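Local coordinates for protein probable diphthine synthase (Aeropyrum pernix, PDB 1WDE) that probably catalyses the S-adenosyl-L-methionine-dependent trimethylation of the amino group of the modified histidine of elongation factor 2 that yields diphthine, the second step of diphthamide biosynthesis, at residues Gly139-Pro144 with Ile153-Arg158; Glu39-Pro44 with Thr98-Leu103; Ala129-Phe134 with Glu258-Ala263. All coordinates share one frame; numbering follows the deposited sequence.

Contact 1 (Gly139-Pro144 with Ile153-Arg158); sequences GTVTLP and ISVARR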
ATOM      1  N   GLY A 139       3.739   7.845  -7.875  1.00 16.50           N
ATOM      2  CA  GLY A 139       2.728   7.981  -6.836  1.00 17.31           C
ATOM      3  C   GLY A 139       1.966   6.690  -6.536  1.00 21.09           C
ATOM      4  O   GLY A 139       1.893   5.773  -7.372  1.00 20.21           O
ATOM      5  N   THR A 140       1.428   6.602  -5.323  1.00 19.48           N
ATOM      6  CA  THR A 140       0.666   5.433  -4.895  1.00 22.63           C
ATOM      7  C   THR A 140      -0.768   5.870  -4.603  1.00 19.16           C
ATOM      8  O   THR A 140      -0.981   6.923  -4.009  1.00 18.00           O
ATOM      9  CB  THR A 140       1.272   4.802  -3.607  1.00 18.16           C
ATOM     10  OG1 THR A 140       2.592   4.315  -3.883  1.00 19.00           O
ATOM     11  CG2 THR A 140       0.398   3.625  -3.107  1.00 16.15           C
ATOM     12  N   VAL A 141      -1.747   5.074  -5.018  1.00 20.09           N
ATOM     13  CA  VAL A 141      -3.155   5.407  -4.765  1.00 18.59           C
ATOM     14  C   VAL A 141      -3.804   4.217  -4.054  1.00 19.37           C
ATOM     15  O   VAL A 141      -3.224   3.135  -4.007  1.00 18.67           O
ATOM     16  CB  VAL A 141      -3.917   5.656  -6.079  1.00 20.78           C
ATOM     17  CG1 VAL A 141      -3.244   6.781  -6.875  1.00 15.86           C
ATOM     18  CG2 VAL A 141      -3.950   4.371  -6.903  1.00 18.77           C
ATOM     19  N   THR A 142      -4.980   4.421  -3.476  1.00 19.02           N
ATOM     20  CA  THR A 142      -5.675   3.314  -2.821  1.00 20.13           C
ATOM     21  C   THR A 142      -7.023   3.172  -3.529  1.00 22.00           C
ATOM     22  O   THR A 142      -7.724   4.156  -3.705  1.00 20.07           O
ATOM     23  CB  THR A 142      -5.917   3.588  -1.321  1.00 22.49           C
ATOM     24  OG1 THR A 142      -4.657   3.804  -0.675  1.00 26.53           O
ATOM     25  CG2 THR A 142      -6.605   2.356  -0.650  1.00 23.83           C
ATOM     26  N   LEU A 143      -7.376   1.964  -3.962  1.00 24.48           N
ATOM     27  CA  LEU A 143      -8.657   1.772  -4.648  1.00 20.97           C
ATOM     28  C   LEU A 143      -9.691   1.509  -3.550  1.00 26.54           C
ATOM     29  O   LEU A 143      -9.625   0.497  -2.851  1.00 25.92           O
ATOM     30  CB  LEU A 143      -8.560   0.599  -5.633  1.00 28.55           C
ATOM     31  CG  LEU A 143      -7.398   0.702  -6.636  1.00 23.66           C
ATOM     32  CD1 LEU A 143      -7.457  -0.467  -7.615  1.00 24.78           C
ATOM     33  CD2 LEU A 143      -7.469   2.051  -7.374  1.00 19.04           C
ATOM     34  N   PRO A 144     -10.647   2.435  -3.376  1.00 30.25           N
ATOM     35  CA  PRO A 144     -11.695   2.326  -2.355  1.00 34.35           C
ATOM     36  C   PRO A 144     -12.701   1.212  -2.579  1.00 35.15           C
ATOM     37  O   PRO A 144     -13.006   0.845  -3.719  1.00 31.91           O
ATOM     38  CB  PRO A 144     -12.358   3.703  -2.402  1.00 37.01           C
ATOM     39  CG  PRO A 144     -12.288   4.038  -3.884  1.00 35.93           C
ATOM     40  CD  PRO A 144     -10.877   3.607  -4.249  1.00 32.56           C
ATOM     41  N   ILE A 153     -12.641   9.362  -8.764  1.00 31.05           N
ATOM     42  CA  ILE A 153     -12.235  10.158  -9.923  1.00 27.37           C
ATOM     43  C   ILE A 153     -10.844  10.790  -9.736  1.00 25.76           C
ATOM     44  O   ILE A 153     -10.008  10.775 -10.642  1.00 22.74           O
ATOM     45  CB  ILE A 153     -13.285  11.259 -10.226  1.00 29.45           C
ATOM     46  CG1 ILE A 153     -14.612  10.602 -10.615  1.00 37.95           C
ATOM     47  CG2 ILE A 153     -12.817  12.135 -11.367  1.00 34.27           C
ATOM     48  CD1 ILE A 153     -15.717  11.596 -10.943  1.00 49.27           C
ATOM     49  N   SER A 154     -10.585  11.348  -8.564  1.00 23.19           N
ATOM     50  CA  SER A 154      -9.278  11.944  -8.345  1.00 28.64           C
ATOM     51  C   SER A 154      -8.223  10.835  -8.392  1.00 28.12           C
ATOM     52  O   SER A 154      -7.088  11.073  -8.790  1.00 26.11           O
ATOM     53  CB  SER A 154      -9.240  12.667  -7.005  1.00 23.03           C
ATOM     54  OG  SER A 154      -9.387  11.740  -5.953  1.00 42.77           O
ATOM     55  N   VAL A 155      -8.606   9.616  -8.007  1.00 28.87           N
ATOM     56  CA  VAL A 155      -7.671   8.498  -8.029  1.00 27.42           C
ATOM     57  C   VAL A 155      -7.263   8.128  -9.457  1.00 28.18           C
ATOM     58  O   VAL A 155      -6.081   7.866  -9.717  1.00 25.70           O
ATOM     59  CB  VAL A 155      -8.256   7.268  -7.321  1.00 31.65           C
ATOM     60  CG1 VAL A 155      -7.506   6.004  -7.748  1.00 25.37           C
ATOM     61  CG2 VAL A 155      -8.133   7.461  -5.818  1.00 33.49           C
ATOM     62  N   ALA A 156      -8.231   8.117 -10.380  1.00 25.04           N
ATOM     63  CA  ALA A 156      -7.942   7.793 -11.778  1.00 28.28           C
ATOM     64  C   ALA A 156      -6.961   8.839 -12.303  1.00 26.26           C
ATOM     65  O   ALA A 156      -5.950   8.500 -12.909  1.00 23.34           O
ATOM     66  CB  ALA A 156      -9.235   7.788 -12.621  1.00 23.10           C
ATOM     67  N   ARG A 157      -7.258  10.114 -12.063  1.00 23.13           N
ATOM     68  CA  ARG A 157      -6.359  11.178 -12.507  1.00 26.28           C
ATOM     69  C   ARG A 157      -4.916  11.007 -12.009  1.00 25.96           C
ATOM     70  O   ARG A 157      -3.985  11.232 -12.766  1.00 26.15           O
ATOM     71  CB  ARG A 157      -6.879  12.549 -12.069  1.00 23.46           C
ATOM     72  CG  ARG A 157      -5.901  13.699 -12.334  1.00 28.37           C
ATOM     73  CD  ARG A 157      -6.621  15.034 -12.237  1.00 34.88           C
ATOM     74  NE  ARG A 157      -5.738  16.181 -12.405  1.00 37.58           N
ATOM     75  CZ  ARG A 157      -5.027  16.732 -11.424  1.00 40.98           C
ATOM     76  NH1 ARG A 157      -5.083  16.239 -10.192  1.00 36.12           N
ATOM     77  NH2 ARG A 157      -4.287  17.804 -11.670  1.00 42.90           N
ATOM     78  N   ARG A 158      -4.717  10.623 -10.748  1.00 24.14           N
ATOM     79  CA  ARG A 158      -3.344  10.480 -10.269  1.00 24.33           C
ATOM     80  C   ARG A 158      -2.627   9.381 -11.051  1.00 26.41           C
ATOM     81  O   ARG A 158      -1.407   9.431 -11.273  1.00 19.59           O
ATOM     82  CB  ARG A 158      -3.307  10.204  -8.758  1.00 27.58           C
ATOM     83  CG  ARG A 158      -3.757  11.392  -7.904  1.00 34.94           C
ATOM     84  CD  ARG A 158      -3.228  11.265  -6.465  1.00 38.15           C
ATOM     85  NE  ARG A 158      -1.760  11.243  -6.428  1.00 29.73           N
ATOM     86  CZ  ARG A 158      -1.038  10.497  -5.586  1.00 40.03           C
ATOM     87  NH1 ARG A 158      -1.639   9.712  -4.696  1.00 34.38           N
ATOM     88  NH2 ARG A 158       0.290  10.498  -5.655  1.00 30.08           N
TER

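Contact 2 (Glu39-Pro44 with Thr98-Leu103); sequences ESYTMP and TTHSSL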
ATOM      1  N   GLU A  39      -1.610  -2.306  16.510  1.00 43.56           N
ATOM      2  CA  GLU A  39      -2.741  -2.006  15.651  1.00 50.57           C
ATOM      3  C   GLU A  39      -2.655  -2.886  14.416  1.00 51.34           C
ATOM      4  O   GLU A  39      -1.626  -2.953  13.747  1.00 50.31           O
ATOM      5  CB  GLU A  39      -2.779  -0.504  15.299  1.00 52.70           C
ATOM      6  CG  GLU A  39      -1.637   0.036  14.459  1.00 50.20           C
ATOM      7  CD  GLU A  39      -1.884  -0.125  12.968  1.00 58.16           C
ATOM      8  OE1 GLU A  39      -1.077   0.404  12.171  1.00 52.85           O
ATOM      9  OE2 GLU A  39      -2.886  -0.776  12.592  1.00 48.18           O
ATOM     10  N   SER A  40      -3.743  -3.592  14.141  1.00 53.65           N
ATOM     11  CA  SER A  40      -3.788  -4.493  13.007  1.00 56.96           C
ATOM     12  C   SER A  40      -4.869  -4.111  12.019  1.00 58.70           C
ATOM     13  O   SER A  40      -5.340  -4.951  11.257  1.00 62.02           O
ATOM     14  CB  SER A  40      -4.008  -5.916  13.513  1.00 56.72           C
ATOM     15  OG  SER A  40      -4.768  -5.898  14.707  1.00 57.46           O
ATOM     16  N   TYR A  41      -5.254  -2.838  12.027  1.00 57.42           N
ATOM     17  CA  TYR A  41      -6.289  -2.350  11.124  1.00 54.37           C
ATOM     18  C   TYR A  41      -5.766  -1.665   9.853  1.00 55.15           C
ATOM     19  O   TYR A  41      -6.500  -1.552   8.868  1.00 53.44           O
ATOM     20  CB  TYR A  41      -7.225  -1.397  11.878  1.00 55.09           C
ATOM     21  CG  TYR A  41      -6.589  -0.100  12.324  1.00 52.57           C
ATOM     22  CD1 TYR A  41      -6.404   0.955  11.430  1.00 56.03           C
ATOM     23  CD2 TYR A  41      -6.189   0.081  13.645  1.00 56.58           C
ATOM     24  CE1 TYR A  41      -5.839   2.168  11.844  1.00 56.26           C
ATOM     25  CE2 TYR A  41      -5.621   1.286  14.073  1.00 60.24           C
ATOM     26  CZ  TYR A  41      -5.451   2.327  13.167  1.00 60.35           C
ATOM     27  OH  TYR A  41      -4.917   3.527  13.589  1.00 58.66           O
ATOM     28  N   THR A  42      -4.517  -1.200   9.871  1.00 52.47           N
ATOM     29  CA  THR A  42      -3.940  -0.538   8.696  1.00 56.61           C
ATOM     30  C   THR A  42      -3.451  -1.541   7.660  1.00 56.55           C
ATOM     31  O   THR A  42      -3.063  -1.157   6.555  1.00 56.31           O
ATOM     32  CB  THR A  42      -2.726   0.378   9.060  1.00 57.78           C
ATOM     33  OG1 THR A  42      -1.741  -0.382   9.772  1.00 52.70           O
ATOM     34  CG2 THR A  42      -3.171   1.571   9.907  1.00 57.32           C
HETATM   35  N   MSE A  43      -3.478  -2.822   8.013  1.00 55.48           N
HETATM   36  CA  MSE A  43      -3.007  -3.877   7.118  1.00 62.46           C
HETATM   37  C   MSE A  43      -3.926  -5.117   7.138  1.00 58.37           C
HETATM   38  O   MSE A  43      -4.211  -5.676   8.199  1.00 56.15           O
HETATM   39  CB  MSE A  43      -1.574  -4.279   7.517  1.00 69.38           C
HETATM   40  CG  MSE A  43      -0.443  -3.922   6.515  1.00 86.06           C
HETATM   41 SE   MSE A  43      -0.016  -2.043   6.104  1.00101.09          SE
HETATM   42  CE  MSE A  43      -0.013  -2.153   4.174  1.00 99.87           C
ATOM     43  N   PRO A  44      -4.396  -5.562   5.959  1.00 53.53           N
ATOM     44  CA  PRO A  44      -5.274  -6.740   5.891  1.00 51.55           C
ATOM     45  C   PRO A  44      -4.532  -8.050   6.184  1.00 50.21           C
ATOM     46  O   PRO A  44      -3.328  -8.148   5.960  1.00 50.72           O
ATOM     47  CB  PRO A  44      -5.809  -6.681   4.460  1.00 49.88           C
ATOM     48  CG  PRO A  44      -4.657  -6.109   3.709  1.00 48.51           C
ATOM     49  CD  PRO A  44      -4.190  -4.986   4.617  1.00 51.11           C
ATOM     50  N   THR A  98      -0.066   4.695   6.059  1.00 36.68           N
ATOM     51  CA  THR A  98      -0.818   4.793   7.316  1.00 34.01           C
ATOM     52  C   THR A  98      -0.682   6.260   7.679  1.00 34.07           C
ATOM     53  O   THR A  98       0.116   6.968   7.067  1.00 37.91           O
ATOM     54  CB  THR A  98      -0.199   3.967   8.453  1.00 39.75           C
ATOM     55  OG1 THR A  98       0.924   4.675   8.990  1.00 41.10           O
ATOM     56  CG2 THR A  98       0.261   2.605   7.946  1.00 38.52           C
ATOM     57  N   THR A  99      -1.458   6.743   8.639  1.00 29.28           N
ATOM     58  CA  THR A  99      -1.321   8.141   9.029  1.00 36.39           C
ATOM     59  C   THR A  99      -0.598   8.291  10.379  1.00 36.40           C
ATOM     60  O   THR A  99      -0.740   9.317  11.046  1.00 36.99           O
ATOM     61  CB  THR A  99      -2.695   8.849   9.118  1.00 41.59           C
ATOM     62  OG1 THR A  99      -3.583   8.059   9.918  1.00 47.06           O
ATOM     63  CG2 THR A  99      -3.284   9.062   7.729  1.00 44.56           C
ATOM     64  N   HIS A 100       0.189   7.285  10.764  1.00 34.18           N
ATOM     65  CA  HIS A 100       0.924   7.330  12.031  1.00 34.51           C
ATOM     66  C   HIS A 100       1.963   8.459  12.155  1.00 34.08           C
ATOM     67  O   HIS A 100       2.473   8.711  13.248  1.00 31.97           O
ATOM     68  CB  HIS A 100       1.593   5.979  12.307  1.00 34.73           C
ATOM     69  CG  HIS A 100       0.623   4.846  12.443  1.00 40.36           C
ATOM     70  ND1 HIS A 100      -0.702   5.037  12.782  1.00 44.94           N
ATOM     71  CD2 HIS A 100       0.774   3.513  12.260  1.00 38.87           C
ATOM     72  CE1 HIS A 100      -1.325   3.872  12.794  1.00 39.56           C
ATOM     73  NE2 HIS A 100      -0.452   2.932  12.481  1.00 38.39           N
ATOM     74  N   SER A 101       2.290   9.131  11.053  1.00 29.28           N
ATOM     75  CA  SER A 101       3.241  10.244  11.127  1.00 30.45           C
ATOM     76  C   SER A 101       2.593  11.394  11.925  1.00 35.18           C
ATOM     77  O   SER A 101       3.289  12.224  12.514  1.00 29.09           O
ATOM     78  CB  SER A 101       3.629  10.729   9.723  1.00 30.83           C
ATOM     79  OG  SER A 101       2.488  10.971   8.918  1.00 30.66           O
ATOM     80  N   SER A 102       1.259  11.437  11.935  1.00 31.49           N
ATOM     81  CA  SER A 102       0.541  12.464  12.683  1.00 35.46           C
ATOM     82  C   SER A 102       0.742  12.188  14.166  1.00 35.75           C
ATOM     83  O   SER A 102       0.942  13.107  14.952  1.00 38.80           O
ATOM     84  CB  SER A 102      -0.952  12.450  12.348  1.00 32.08           C
ATOM     85  OG  SER A 102      -1.192  12.978  11.054  1.00 39.51           O
ATOM     86  N   LEU A 103       0.710  10.917  14.550  1.00 37.22           N
ATOM     87  CA  LEU A 103       0.924  10.569  15.946  1.00 39.56           C
ATOM     88  C   LEU A 103       2.329  11.037  16.348  1.00 34.81           C
ATOM     89  O   LEU A 103       2.514  11.653  17.391  1.00 40.44           O
ATOM     90  CB  LEU A 103       0.810   9.055  16.154  1.00 33.41           C
ATOM     91  CG  LEU A 103       0.262   8.546  17.493  1.00 44.32           C
ATOM     92  CD1 LEU A 103       0.436   7.042  17.551  1.00 44.28           C
ATOM     93  CD2 LEU A 103       0.990   9.198  18.666  1.00 52.38           C
TER
HETATM   94  O   HOH W   1      -4.716   5.898  11.497  1.00 37.69           O

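Contact 3 (Ala129-Phe134 with Glu258-Ala263); sequences ATMLSF and EWLLAA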
ATOM      1  N   ALA A 129       9.149  -7.584  -5.897  1.00 19.14           N
ATOM      2  CA  ALA A 129       8.909  -8.872  -6.558  1.00 20.48           C
ATOM      3  C   ALA A 129       8.627  -8.759  -8.063  1.00 17.05           C
ATOM      4  O   ALA A 129       8.905  -9.695  -8.798  1.00 22.28           O
ATOM      5  CB  ALA A 129       7.753  -9.622  -5.864  1.00 19.73           C
ATOM      6  N   THR A 130       8.063  -7.629  -8.511  1.00 19.87           N
ATOM      7  CA  THR A 130       7.753  -7.410  -9.940  1.00 15.15           C
ATOM      8  C   THR A 130       9.019  -7.242 -10.757  1.00 19.39           C
ATOM      9  O   THR A 130       9.020  -7.428 -11.977  1.00 22.17           O
ATOM     10  CB  THR A 130       6.912  -6.119 -10.181  1.00 16.45           C
ATOM     11  OG1 THR A 130       7.737  -4.975  -9.943  1.00 20.25           O
ATOM     12  CG2 THR A 130       5.665  -6.051  -9.246  1.00 15.03           C
HETATM   13  N   MSE A 131      10.074  -6.845 -10.059  1.00 18.57           N
HETATM   14  CA  MSE A 131      11.391  -6.582 -10.602  1.00 20.40           C
HETATM   15  C   MSE A 131      11.456  -5.405 -11.569  1.00 22.64           C
HETATM   16  O   MSE A 131      12.425  -5.252 -12.312  1.00 22.33           O
HETATM   17  CB  MSE A 131      11.956  -7.851 -11.220  1.00 24.84           C
HETATM   18  CG  MSE A 131      12.051  -8.957 -10.203  1.00 27.90           C
HETATM   19 SE   MSE A 131      13.321 -10.313 -10.690  1.00 50.30          SE
HETATM   20  CE  MSE A 131      13.072 -10.411 -12.610  1.00 46.30           C
ATOM     21  N   LEU A 132      10.425  -4.565 -11.537  1.00 21.42           N
ATOM     22  CA  LEU A 132      10.394  -3.365 -12.373  1.00 23.80           C
ATOM     23  C   LEU A 132      11.407  -2.383 -11.773  1.00 25.13           C
ATOM     24  O   LEU A 132      11.793  -2.503 -10.595  1.00 21.71           O
ATOM     25  CB  LEU A 132       8.992  -2.742 -12.381  1.00 18.37           C
ATOM     26  CG  LEU A 132       7.970  -3.575 -13.185  1.00 25.86           C
ATOM     27  CD1 LEU A 132       6.603  -2.961 -13.060  1.00 18.00           C
ATOM     28  CD2 LEU A 132       8.385  -3.656 -14.664  1.00 21.96           C
ATOM     29  N   SER A 133      11.828  -1.405 -12.562  1.00 19.06           N
ATOM     30  CA  SER A 133      12.828  -0.456 -12.067  1.00 20.79           C
ATOM     31  C   SER A 133      12.348   0.364 -10.880  1.00 16.37           C
ATOM     32  O   SER A 133      11.332   1.061 -10.946  1.00 16.34           O
ATOM     33  CB  SER A 133      13.273   0.468 -13.197  1.00 21.83           C
ATOM     34  OG  SER A 133      14.087   1.513 -12.711  1.00 25.23           O
ATOM     35  N   PHE A 134      13.083   0.259  -9.783  1.00 18.93           N
ATOM     36  CA  PHE A 134      12.759   0.997  -8.563  1.00 20.44           C
ATOM     37  C   PHE A 134      12.623   2.488  -8.863  1.00 13.76           C
ATOM     38  O   PHE A 134      11.689   3.134  -8.399  1.00 14.01           O
ATOM     39  CB  PHE A 134      13.872   0.791  -7.514  1.00 21.35           C
ATOM     40  CG  PHE A 134      13.806   1.756  -6.367  1.00 24.13           C
ATOM     41  CD1 PHE A 134      14.649   2.860  -6.321  1.00 34.24           C
ATOM     42  CD2 PHE A 134      12.860   1.596  -5.367  1.00 24.49           C
ATOM     43  CE1 PHE A 134      14.537   3.802  -5.283  1.00 31.98           C
ATOM     44  CE2 PHE A 134      12.742   2.529  -4.332  1.00 31.92           C
ATOM     45  CZ  PHE A 134      13.584   3.633  -4.297  1.00 33.63           C
ATOM     46  N   GLU A 258      10.574  -5.290 -19.622  1.00 24.66           N
ATOM     47  CA  GLU A 258       9.695  -6.319 -20.180  1.00 28.28           C
ATOM     48  C   GLU A 258      10.324  -7.681 -19.924  1.00 26.68           C
ATOM     49  O   GLU A 258       9.636  -8.661 -19.611  1.00 27.14           O
ATOM     50  CB  GLU A 258       9.523  -6.128 -21.698  1.00 29.47           C
ATOM     51  CG  GLU A 258       8.599  -4.973 -22.055  1.00 48.27           C
ATOM     52  CD  GLU A 258       8.440  -4.752 -23.564  1.00 58.57           C
ATOM     53  OE1 GLU A 258       7.596  -3.908 -23.946  1.00 58.62           O
ATOM     54  OE2 GLU A 258       9.154  -5.406 -24.360  1.00 58.07           O
ATOM     55  N   TRP A 259      11.644  -7.737 -20.066  1.00 23.97           N
ATOM     56  CA  TRP A 259      12.378  -8.976 -19.850  1.00 25.25           C
ATOM     57  C   TRP A 259      12.326  -9.341 -18.367  1.00 27.92           C
ATOM     58  O   TRP A 259      12.054 -10.494 -18.029  1.00 24.08           O
ATOM     59  CB  TRP A 259      13.815  -8.793 -20.344  1.00 30.22           C
ATOM     60  CG  TRP A 259      14.792  -9.886 -20.013  1.00 26.19           C
ATOM     61  CD1 TRP A 259      14.777 -11.181 -20.458  1.00 31.86           C
ATOM     62  CD2 TRP A 259      15.945  -9.763 -19.169  1.00 28.31           C
ATOM     63  NE1 TRP A 259      15.854 -11.876 -19.940  1.00 26.23           N
ATOM     64  CE2 TRP A 259      16.585 -11.027 -19.145  1.00 31.80           C
ATOM     65  CE3 TRP A 259      16.499  -8.709 -18.429  1.00 32.80           C
ATOM     66  CZ2 TRP A 259      17.751 -11.260 -18.407  1.00 34.78           C
ATOM     67  CZ3 TRP A 259      17.660  -8.943 -17.695  1.00 30.71           C
ATOM     68  CH2 TRP A 259      18.273 -10.211 -17.690  1.00 30.50           C
ATOM     69  N   LEU A 260      12.575  -8.364 -17.491  1.00 27.11           N
ATOM     70  CA  LEU A 260      12.548  -8.578 -16.037  1.00 28.03           C
ATOM     71  C   LEU A 260      11.163  -8.990 -15.550  1.00 21.15           C
ATOM     72  O   LEU A 260      11.039  -9.948 -14.792  1.00 26.72           O
ATOM     73  CB  LEU A 260      12.972  -7.303 -15.287  1.00 25.90           C
ATOM     74  CG  LEU A 260      14.408  -6.809 -15.510  1.00 27.97           C
ATOM     75  CD1 LEU A 260      14.621  -5.442 -14.828  1.00 18.67           C
ATOM     76  CD2 LEU A 260      15.374  -7.847 -14.965  1.00 26.26           C
ATOM     77  N   LEU A 261      10.129  -8.255 -15.973  1.00 25.06           N
ATOM     78  CA  LEU A 261       8.740  -8.543 -15.582  1.00 25.05           C
ATOM     79  C   LEU A 261       8.255  -9.899 -16.115  1.00 27.77           C
ATOM     80  O   LEU A 261       7.508 -10.616 -15.440  1.00 23.87           O
ATOM     81  CB  LEU A 261       7.789  -7.437 -16.071  1.00 19.12           C
ATOM     82  CG  LEU A 261       6.316  -7.664 -15.704  1.00 26.04           C
ATOM     83  CD1 LEU A 261       6.184  -7.685 -14.194  1.00 28.23           C
ATOM     84  CD2 LEU A 261       5.425  -6.563 -16.290  1.00 24.52           C
ATOM     85  N   ALA A 262       8.666 -10.246 -17.329  1.00 24.55           N
ATOM     86  CA  ALA A 262       8.280 -11.528 -17.909  1.00 26.22           C
ATOM     87  C   ALA A 262       8.868 -12.649 -17.038  1.00 22.21           C
ATOM     88  O   ALA A 262       8.200 -13.626 -16.743  1.00 25.27           O
ATOM     89  CB  ALA A 262       8.812 -11.646 -19.361  1.00 23.79           C
ATOM     90  N   ALA A 263      10.123 -12.513 -16.628  1.00 24.33           N
ATOM     91  CA  ALA A 263      10.740 -13.537 -15.776  1.00 25.42           C
ATOM     92  C   ALA A 263      10.052 -13.630 -14.405  1.00 30.47           C
ATOM     93  O   ALA A 263       9.784 -14.732 -13.894  1.00 25.38           O
ATOM     94  CB  ALA A 263      12.221 -13.241 -15.598  1.00 22.90           C
TER

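Contact 1 (Gly139-Pro144 with Ile153-Arg158)
Val-141 and Val-155 meet at the centre of this strand-helix contact, two beta-branched side chains, compact and close to their own backbones, suited to close packing of a helix on a strand. The CG1 methyl of Val-155 does most of the touching: it lies 4.0 Å from Val-141 CB, about as far from CG2 of the same residue, and 4.0 Å from Leu-143 CD2, whose side chain runs across that of Val-155 at about a right angle. The other branch, Val-155 CG2, rests 3.9 Å from the carbonyl oxygen of Thr-142. With CG1 anti to the backbone N (chi1 161°), Val-155 reaches the valine and the leucine with one methyl and the strand backbone with the other.

One helical turn on, Arg-158 slides past Val-141 in the opposite direction, its CB 3.9 Å from Val-141 CG1. CB at one end and NH1 at the other come against that methyl, and a bend at chi3 brings NE round. NH1 also donates a weak hydrogen bond to Thr-140 O at 2.9 Å, the N-H...O angle being only 127°. NH2 comes to 3.7 Å from the CA of Gly-139; glycine, with no CB, lets the guanidinium lie close to the strand here.

Further out, Val-141 and Leu-143 are fixed by backbone hydrogen bonds to strand 168-173, and Leu-143 also packs on Leu-191 of helix 184-202. The strand and helix axes approach to 8.8 Å and run nearly antiparallel, at 149°. That is the packing of a beta-alpha-beta crossover, in which strand 137-143, the outermost strand of its mixed sheet within this chain, leads through helix 153-165 to the neighbouring parallel strand 168-173.

Contact 2 (Glu39-Pro44 with Thr98-Leu103)
Glu-39 and His-100 reach toward each other tip to tip, and the hydrogen bond from His-100 NE2 to Glu-39 OE1, 2.6 Å long with an N-H...O angle of 174°, dominates the contact. A bend at chi2 (87°) turns Glu-39 CD toward His-100. The oxygen lies almost in the imidazole plane but is met from above its own carboxylate plane; the planes stand 78° apart. Thr-42 OG1 donates to the same oxygen through its syn lone pair at 2.6 Å, and Thr-90 OG1 also hydrogen-bonds to it. Glu-39 OE2 accepts from Thr-42 N at 3.2 Å and, weakly, from Tyr-41 N.

One water, 3.2 Å from Tyr-41 OH and 2.9 Å from Thr-99 OG1, bridges the two segments.

Among apolar contacts, Thr-42 CB meets Thr-98 CG2 at 3.9 Å, and the Thr-42 methyl approaches the imidazole tip. Threonine suits both places, since OG1 bonds while CG2 packs: Thr-98 OG1 hydrogen-bonds to Pro-94 O and accepts from His-100 N in an ST turn into helix 100-109.

Three hydrogen-bond partners on OE1 and backbone N-H groups on OE2 thus hold the carboxylate, and the straight bond fixes the imidazole's orientation.

Contact 3 (Ala129-Phe134 with Glu258-Ala263)
Met-131, a selenomethionine here, lays the tip of its side chain against Leu-260 and Ala-263, on the face of helix 255-264 that turns toward it. Its CB points toward that helix from a residue with positive phi (65°), the first to leave helical geometry after helix 122-130. CG stands anti to the carbonyl carbon, and the chain continues extended to SE. A bend at chi3 (-37°) then turns CE onto the helix, where the methyl lies 4.1 Å from Leu-260 CB and 4.2 Å from Ala-263 CB, alanine being small at this surface. A long, unbranched side chain suits this place because it can bridge from a backbone turn to a helix surface. The backbone oxygen of Met-131 takes part as well, with Leu-260 CD1 3.3 Å away.

The turn itself is an ST turn: Thr-130 OG1 accepts from Leu-132 N at 3.2 Å, nearly straight at 168°, and also hydrogen-bonds to Arg-127 O in the last turn of its helix. The ST turn ends helix 122-130, and the chain goes on to strand 137-143, while helix 255-264, late in the chain, packs against this exit. Ser-133 N hydrogen-bonds to Glu-257, a further tie between the two parts.

On the buried side, Leu-261 sends CD1 to within 3.6 Å of Thr-130 O, while its CB meets Leu-132 CD2 at 4.1 Å, the two leucines crossing obliquely. Leu-261 extends toward the mixed sheet and packs on Val-214 and Tyr-228; Leu-132 rests on Phe-137 of strand 137-143 and on Leu-253.

Contact 2 belongs to the part of the chain built on the parallel sheet; of the mixed sheet, contact 1 includes the outermost strand within this chain, and contact 3 packs beside it. Contact 1 falls between the two segments of contact 3, and helix 122-130 leads directly into strand 137-143; their centres lie 23 Å apart. Contact 2 is 19 Å from contact 1 and 29 Å from contact 3, between centres. Three probable S-adenosyl-L-methionine-binding residues, Leu-173, Val-96 and Gly-122, place the site: the side chain of Leu-143 is about 4 Å from that of Leu-173, that of Thr-98 about 6 Å from that of Val-96, and that of Thr-130 about 11 Å from Gly-122.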